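Local coordinates for IMC sub-compartment protein ISP1 (Toxoplasma gondii, PDB 4CHM), which adopts a pleckstrin homology fold and belongs to the inner membrane complex sub-compartment proteins, which are critical for replication of the parasite, at residues D73-V78 / E88-L93; L104-V109 / T113-L118. All coordinates share one frame; numbering follows the deposited sequence.

The two contacts follow in series along the chain, interaction 1 closing before interaction 2 opens, with centres about 11 Å apart. They share one antiparallel sheet: strand 90-95 of interaction 1 lies next to strand 101-105 of interaction 2, joined by V91 O to L104 N (2.8 Å), and the pairing runs on past the strand ends with S89 O to F106 N (2.9 Å), both probable hydrogen bonds. C90 and A92 point to the short helix 72-76, whereas V91 and L93 meet the long C-terminal helix 109-125, which interaction 2 packs on the end of strand 101-105 and the turn after it. Strand 90-95 of this pleckstrin homology fold thus has helix 72-76 on one side and the C-terminal helix on the other.

Interaction 1 of 2, residues D73-V78 / E88-L93; sequences DQLQRV and ESCVAL. With SO4 (sulfate ion), chain G; SO4 (sulfate ion), chain E.
A helix-on-sheet packing lays the connection after strand 65-69 against one side of the sheet, L75 of the short helix 72-76 resting on C90 and A92 of strand 90-95. Its two methyls divide the work: CD2 meets A92 CB at 3.9 Å and C90 SG at 4.1 Å, while CD1 lies 3.7 Å from the backbone oxygen C90 O. With CG beside the backbone N (chi1 -70°), the isobutyl group bridges both strand residues. All three residues are buried. In this pleckstrin homology fold the helix belongs to the connection from strand 65-69 to strand 90-95, two neighbours in the sheet; L69 and V85 also touch L75. V91, pointing the other way, packs on F115 and V116 of helix 109-125. Around the helix, Q74 uses its two amide ends differently: OE1 accepts from the backbone N atoms of H70 and T71, and NE2 approaches O2 of the chain E sulfate, also bound by H70 and K120, at a doubtfully short distance. Q76, bent at chi2, sends NE2 to a weak bond with O4 of the chain G sulfate at 3.2 Å. Both sulfates probably come from the crystallisation liquor.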
loop_
_atom_site.group_PDB
_atom_site.type_symbol
_atom_site.label_atom_id
_atom_site.label_comp_id
_atom_site.label_asym_id
_atom_site.label_seq_id
_atom_site.Cartn_x
_atom_site.Cartn_y
_atom_site.Cartn_z
ATOM N N ASP A 73 15.284 -3.150 -1.276
ATOM C CA ASP A 73 16.010 -2.613 -2.459
ATOM C C ASP A 73 15.129 -1.804 -3.452
ATOM O O ASP A 73 15.556 -0.778 -3.964
ATOM C CB ASP A 73 16.778 -3.729 -3.190
ATOM C CG ASP A 73 18.103 -4.124 -2.469
ATOM O OD1 ASP A 73 18.519 -3.418 -1.519
ATOM O OD2 ASP A 73 18.720 -5.131 -2.874
ATOM N N GLN A 74 13.932 -2.317 -3.731
ATOM C CA GLN A 74 12.889 -1.613 -4.484
ATOM C C GLN A 74 12.552 -0.242 -3.881
ATOM O O GLN A 74 12.560 0.740 -4.546
ATOM C CB GLN A 74 11.599 -2.482 -4.552
ATOM C CG GLN A 74 11.729 -3.755 -5.396
ATOM C CD GLN A 74 10.553 -4.691 -5.215
ATOM O OE1 GLN A 74 9.797 -4.587 -4.237
ATOM N NE2 GLN A 74 10.393 -5.622 -6.147
ATOM N N LEU A 75 12.335 -0.203 -2.592
ATOM C CA LEU A 75 11.995 1.046 -1.904
ATOM C C LEU A 75 13.183 2.049 -1.795
ATOM O O LEU A 75 12.988 3.269 -1.875
ATOM C CB LEU A 75 11.438 0.719 -0.515
ATOM C CG LEU A 75 10.052 0.055 -0.541
ATOM C CD1 LEU A 75 9.711 -0.468 0.858
ATOM C CD2 LEU A 75 8.992 1.049 -1.034
ATOM N N GLN A 76 14.395 1.555 -1.695
ATOM C CA GLN A 76 15.602 2.378 -1.726
ATOM C C GLN A 76 15.758 3.213 -3.012
ATOM O O GLN A 76 16.312 4.248 -2.963
ATOM C CB GLN A 76 16.858 1.546 -1.438
ATOM C CG GLN A 76 16.941 0.965 -0.036
ATOM C CD GLN A 76 17.354 1.965 1.008
ATOM O OE1 GLN A 76 16.909 3.061 0.989
ATOM N NE2 GLN A 76 18.252 1.587 1.875
ATOM N N ARG A 77 15.176 2.773 -4.122
ATOM C CA ARG A 77 15.120 3.553 -5.359
ATOM C C ARG A 77 14.223 4.797 -5.351
ATOM O O ARG A 77 14.336 5.609 -6.188
ATOM C CB ARG A 77 14.761 2.681 -6.534
ATOM C CG ARG A 77 15.893 1.778 -6.970
ATOM C CD ARG A 77 15.448 0.767 -7.999
ATOM N NE ARG A 77 16.582 -0.012 -8.427
ATOM C CZ ARG A 77 16.600 -0.748 -9.518
ATOM N NH1 ARG A 77 15.536 -0.834 -10.248
ATOM N NH2 ARG A 77 17.669 -1.425 -9.851
ATOM N N VAL A 78 13.358 4.933 -4.373
ATOM C CA VAL A 78 12.448 6.043 -4.290
ATOM C C VAL A 78 13.134 7.299 -3.784
ATOM O O VAL A 78 13.796 7.282 -2.809
ATOM C CB VAL A 78 11.250 5.766 -3.375
ATOM C CG1 VAL A 78 10.262 6.886 -3.450
ATOM C CG2 VAL A 78 10.610 4.458 -3.693
ATOM N N GLU A 88 10.084 -1.875 7.519
ATOM C CA GLU A 88 9.537 -2.927 6.627
ATOM C C GLU A 88 8.026 -2.982 6.696
ATOM O O GLU A 88 7.437 -4.062 6.603
ATOM C CB GLU A 88 10.119 -4.327 6.963
ATOM C CG GLU A 88 11.624 -4.423 6.798
ATOM C CD GLU A 88 12.405 -3.950 8.029
ATOM O OE1 GLU A 88 11.819 -3.849 9.157
ATOM O OE2 GLU A 88 13.631 -3.738 7.875
ATOM N N SER A 89 7.397 -1.807 6.859
ATOM C CA SER A 89 5.938 -1.707 6.856
ATOM C C SER A 89 5.359 -0.936 5.649
ATOM O O SER A 89 4.170 -0.654 5.620
ATOM C CB SER A 89 5.447 -1.075 8.164
ATOM O OG SER A 89 5.820 -1.903 9.250
ATOM N N CYS A 90 6.200 -0.599 4.668
ATOM C CA CYS A 90 5.765 0.243 3.557
ATOM C C CYS A 90 5.533 -0.536 2.238
ATOM O O CYS A 90 6.322 -1.404 1.870
ATOM C CB CYS A 90 6.783 1.339 3.352
ATOM S SG CYS A 90 6.489 2.377 1.922
ATOM N N VAL A 91 4.450 -0.228 1.536
ATOM C CA VAL A 91 4.347 -0.551 0.126
ATOM C C VAL A 91 4.143 0.744 -0.659
ATOM O O VAL A 91 3.231 1.547 -0.343
ATOM C CB VAL A 91 3.156 -1.480 -0.192
ATOM C CG1 VAL A 91 3.266 -1.998 -1.601
ATOM C CG2 VAL A 91 3.063 -2.641 0.808
ATOM N N ALA A 92 4.925 0.919 -1.714
ATOM C CA ALA A 92 4.704 2.053 -2.638
ATOM C C ALA A 92 3.987 1.598 -3.883
ATOM O O ALA A 92 4.375 0.609 -4.501
ATOM C CB ALA A 92 6.017 2.714 -3.003
ATOM N N LEU A 93 2.978 2.364 -4.289
ATOM C CA LEU A 93 2.313 2.128 -5.553
ATOM C C LEU A 93 3.056 2.834 -6.641
ATOM O O LEU A 93 3.095 4.076 -6.690
ATOM C CB LEU A 93 0.870 2.650 -5.524
ATOM C CG LEU A 93 0.032 2.380 -4.284
ATOM C CD1 LEU A 93 -1.264 3.171 -4.415
ATOM C CD2 LEU A 93 -0.235 0.883 -4.120
HETATM S S SO4 G . 20.908 -0.463 2.935
HETATM O O1 SO4 G . 22.006 -1.409 3.267
HETATM O O2 SO4 G . 21.377 0.568 1.944
HETATM O O3 SO4 G . 20.486 0.189 4.212
HETATM O O4 SO4 G . 19.765 -1.210 2.327
HETATM S S SO4 E . 8.244 -8.908 -6.760
HETATM O O1 SO4 E . 8.969 -10.177 -6.493
HETATM O O2 SO4 E . 9.169 -7.799 -6.604
HETATM O O3 SO4 E . 7.120 -8.775 -5.797
HETATM O O4 SO4 E . 7.693 -8.920 -8.110
#

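Interaction 2 of 2, residues L104-V109 / T113-L118; sequences LRFDGV and TCFVDL. With SO4 (sulfate ion), chain H.
F115 and F106 carry the buried half of this contact, and V109, bonded to T113, carries its outer half. The leading atom is F106 CZ, which lies over one face of the F115 ring, 3.4 Å from F115 CG and displaced toward the rim. The rings make neither a stack nor an edge-to-face pair: their planes are inclined at 38° and their centroids stand 4.8 Å apart. The two side chains cross at about a right angle, and F115 CB adds an off-centre CH-pi contact to the F106 ring. F115 reaches this place with CG anti to its backbone N (chi1 -173°), which carries the ring from the helix to the strand side chains; there L104 CD1 approaches F115 CE2 at 4.3 Å.

Where the chain turns into the helix, with G108 at the N-cap, V109 O is gripped twice by T113. T113 N donates to it at 2.8 Å as the regular helical bond, and T113 OG1 donates at the same 2.8 Å from the opposite face of the carbonyl plane, so the threonine hydroxyl is tied back to the preceding turn. V109 CG1 lies beside that hydroxyl.

R105, which makes no contact with 113-118, binds a sulfate, probably from the crystallisation liquor, by NH1 to O4 (2.8 Å) and NH2 to O2 (3.1 Å), with O4 in the guanidinium plane; its NE forms a salt bridge with D87, and NH2 also bonds N83 O.

The phenylalanines lie in the core of the pleckstrin homology fold, where the C-terminal helix 109-125 packs against the sheet: F106 also touches M24 and V26 of strand 24-29, while F115 meets V91 and L93 of strand 90-95 and L16 of helix 10-22.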
loop_
_atom_site.group_PDB
_atom_site.type_symbol
_atom_site.label_atom_id
_atom_site.label_comp_id
_atom_site.label_asym_id
_atom_site.label_seq_id
_atom_site.Cartn_x
_atom_site.Cartn_y
_atom_site.Cartn_z
ATOM N N LEU A 104 2.988 4.016 0.944
ATOM C CA LEU A 104 1.987 3.835 2.002
ATOM C C LEU A 104 2.654 3.085 3.116
ATOM O O LEU A 104 3.278 2.021 2.888
ATOM C CB LEU A 104 0.831 2.970 1.521
ATOM C CG LEU A 104 0.073 3.414 0.274
ATOM C CD1 LEU A 104 -0.910 2.345 -0.126
ATOM C CD2 LEU A 104 -0.624 4.719 0.527
ATOM N N ARG A 105 2.523 3.584 4.328
ATOM C CA ARG A 105 3.056 2.833 5.491
ATOM C C ARG A 105 1.899 2.230 6.307
ATOM O O ARG A 105 1.012 2.955 6.745
ATOM C CB ARG A 105 3.897 3.737 6.393
ATOM C CG ARG A 105 4.455 2.965 7.604
ATOM C CD ARG A 105 5.219 3.877 8.528
ATOM N NE ARG A 105 6.502 4.324 7.958
ATOM C CZ ARG A 105 7.243 5.301 8.500
ATOM N NH1 ARG A 105 6.776 5.963 9.561
ATOM N NH2 ARG A 105 8.402 5.675 7.946
ATOM N N PHE A 106 1.886 0.905 6.429
ATOM C CA PHE A 106 0.851 0.208 7.165
ATOM C C PHE A 106 1.226 0.133 8.638
ATOM O O PHE A 106 2.326 0.502 9.009
ATOM C CB PHE A 106 0.635 -1.206 6.571
ATOM C CG PHE A 106 0.030 -1.186 5.202
ATOM C CD1 PHE A 106 0.839 -0.962 4.081
ATOM C CD2 PHE A 106 -1.365 -1.200 5.038
ATOM C CE1 PHE A 106 0.266 -0.814 2.823
ATOM C CE2 PHE A 106 -1.930 -1.062 3.795
ATOM C CZ PHE A 106 -1.118 -0.868 2.678
ATOM N N ASP A 107 0.357 -0.468 9.440
ATOM C CA ASP A 107 0.573 -0.590 10.887
ATOM C C ASP A 107 1.746 -1.496 11.284
ATOM O O ASP A 107 2.247 -1.412 12.387
ATOM C CB ASP A 107 -0.706 -1.081 11.561
ATOM C CG ASP A 107 -1.794 -0.034 11.558
ATOM O OD1 ASP A 107 -1.639 0.989 10.851
ATOM O OD2 ASP A 107 -2.801 -0.209 12.274
ATOM N N GLY A 108 2.144 -2.401 10.413
ATOM C CA GLY A 108 3.288 -3.255 10.713
ATOM C C GLY A 108 3.526 -4.220 9.576
ATOM O O GLY A 108 2.931 -4.073 8.488
ATOM N N VAL A 109 4.439 -5.165 9.789
ATOM C CA VAL A 109 4.958 -5.978 8.705
ATOM C C VAL A 109 3.874 -6.874 8.128
ATOM O O VAL A 109 3.852 -7.129 6.931
ATOM C CB VAL A 109 6.185 -6.819 9.179
ATOM C CG1 VAL A 109 6.738 -7.653 8.034
ATOM C CG2 VAL A 109 7.270 -5.880 9.701
ATOM N N THR A 113 2.698 -7.021 4.362
ATOM C CA THR A 113 2.839 -8.244 3.604
ATOM C C THR A 113 1.543 -8.698 2.966
ATOM O O THR A 113 1.524 -8.997 1.799
ATOM C CB THR A 113 3.412 -9.394 4.445
ATOM O OG1 THR A 113 4.652 -9.015 5.000
ATOM C CG2 THR A 113 3.614 -10.581 3.601
ATOM N N CYS A 114 0.460 -8.679 3.728
ATOM C CA CYS A 114 -0.878 -9.026 3.190
ATOM C C CYS A 114 -1.321 -8.147 2.068
ATOM O O CYS A 114 -2.014 -8.609 1.179
ATOM C CB CYS A 114 -1.957 -8.984 4.279
ATOM S SG CYS A 114 -1.853 -10.343 5.427
ATOM N N PHE A 115 -1.043 -6.847 2.179
ATOM C CA PHE A 115 -1.441 -5.918 1.144
ATOM C C PHE A 115 -0.870 -6.294 -0.196
ATOM O O PHE A 115 -1.548 -6.147 -1.239
ATOM C CB PHE A 115 -1.008 -4.490 1.466
ATOM C CG PHE A 115 -1.553 -3.466 0.491
ATOM C CD1 PHE A 115 -2.922 -3.173 0.464
ATOM C CD2 PHE A 115 -0.716 -2.753 -0.324
ATOM C CE1 PHE A 115 -3.435 -2.179 -0.378
ATOM C CE2 PHE A 115 -1.225 -1.807 -1.235
ATOM C CZ PHE A 115 -2.585 -1.514 -1.245
ATOM N N VAL A 116 0.414 -6.640 -0.207
ATOM C CA VAL A 116 1.087 -7.002 -1.472
ATOM C C VAL A 116 0.388 -8.191 -2.140
ATOM O O VAL A 116 0.047 -8.127 -3.317
ATOM C CB VAL A 116 2.615 -7.255 -1.277
ATOM C CG1 VAL A 116 3.237 -7.862 -2.525
ATOM C CG2 VAL A 116 3.321 -5.932 -0.947
ATOM N N ASP A 117 0.092 -9.222 -1.374
ATOM C CA ASP A 117 -0.656 -10.371 -1.867
ATOM C C ASP A 117 -2.065 -10.051 -2.314
ATOM O O ASP A 117 -2.465 -10.458 -3.360
ATOM C CB ASP A 117 -0.732 -11.432 -0.799
ATOM C CG ASP A 117 0.606 -11.970 -0.435
ATOM O OD1 ASP A 117 1.376 -12.286 -1.328
ATOM O OD2 ASP A 117 0.893 -12.060 0.736
ATOM N N LEU A 118 -2.800 -9.288 -1.530
ATOM C CA LEU A 118 -4.154 -8.925 -1.878
ATOM C C LEU A 118 -4.236 -8.108 -3.167
ATOM O O LEU A 118 -5.113 -8.311 -3.958
ATOM C CB LEU A 118 -4.806 -8.148 -0.740
ATOM C CG LEU A 118 -6.225 -7.664 -0.983
ATOM C CD1 LEU A 118 -7.175 -8.817 -1.186
ATOM C CD2 LEU A 118 -6.713 -6.733 0.101
HETATM S S SO4 H . 9.680 7.322 11.149
HETATM O O1 SO4 H . 9.737 6.033 11.935
HETATM O O2 SO4 H . 10.340 7.188 9.780
HETATM O O3 SO4 H . 10.347 8.424 11.916
HETATM O O4 SO4 H . 8.271 7.809 10.962
#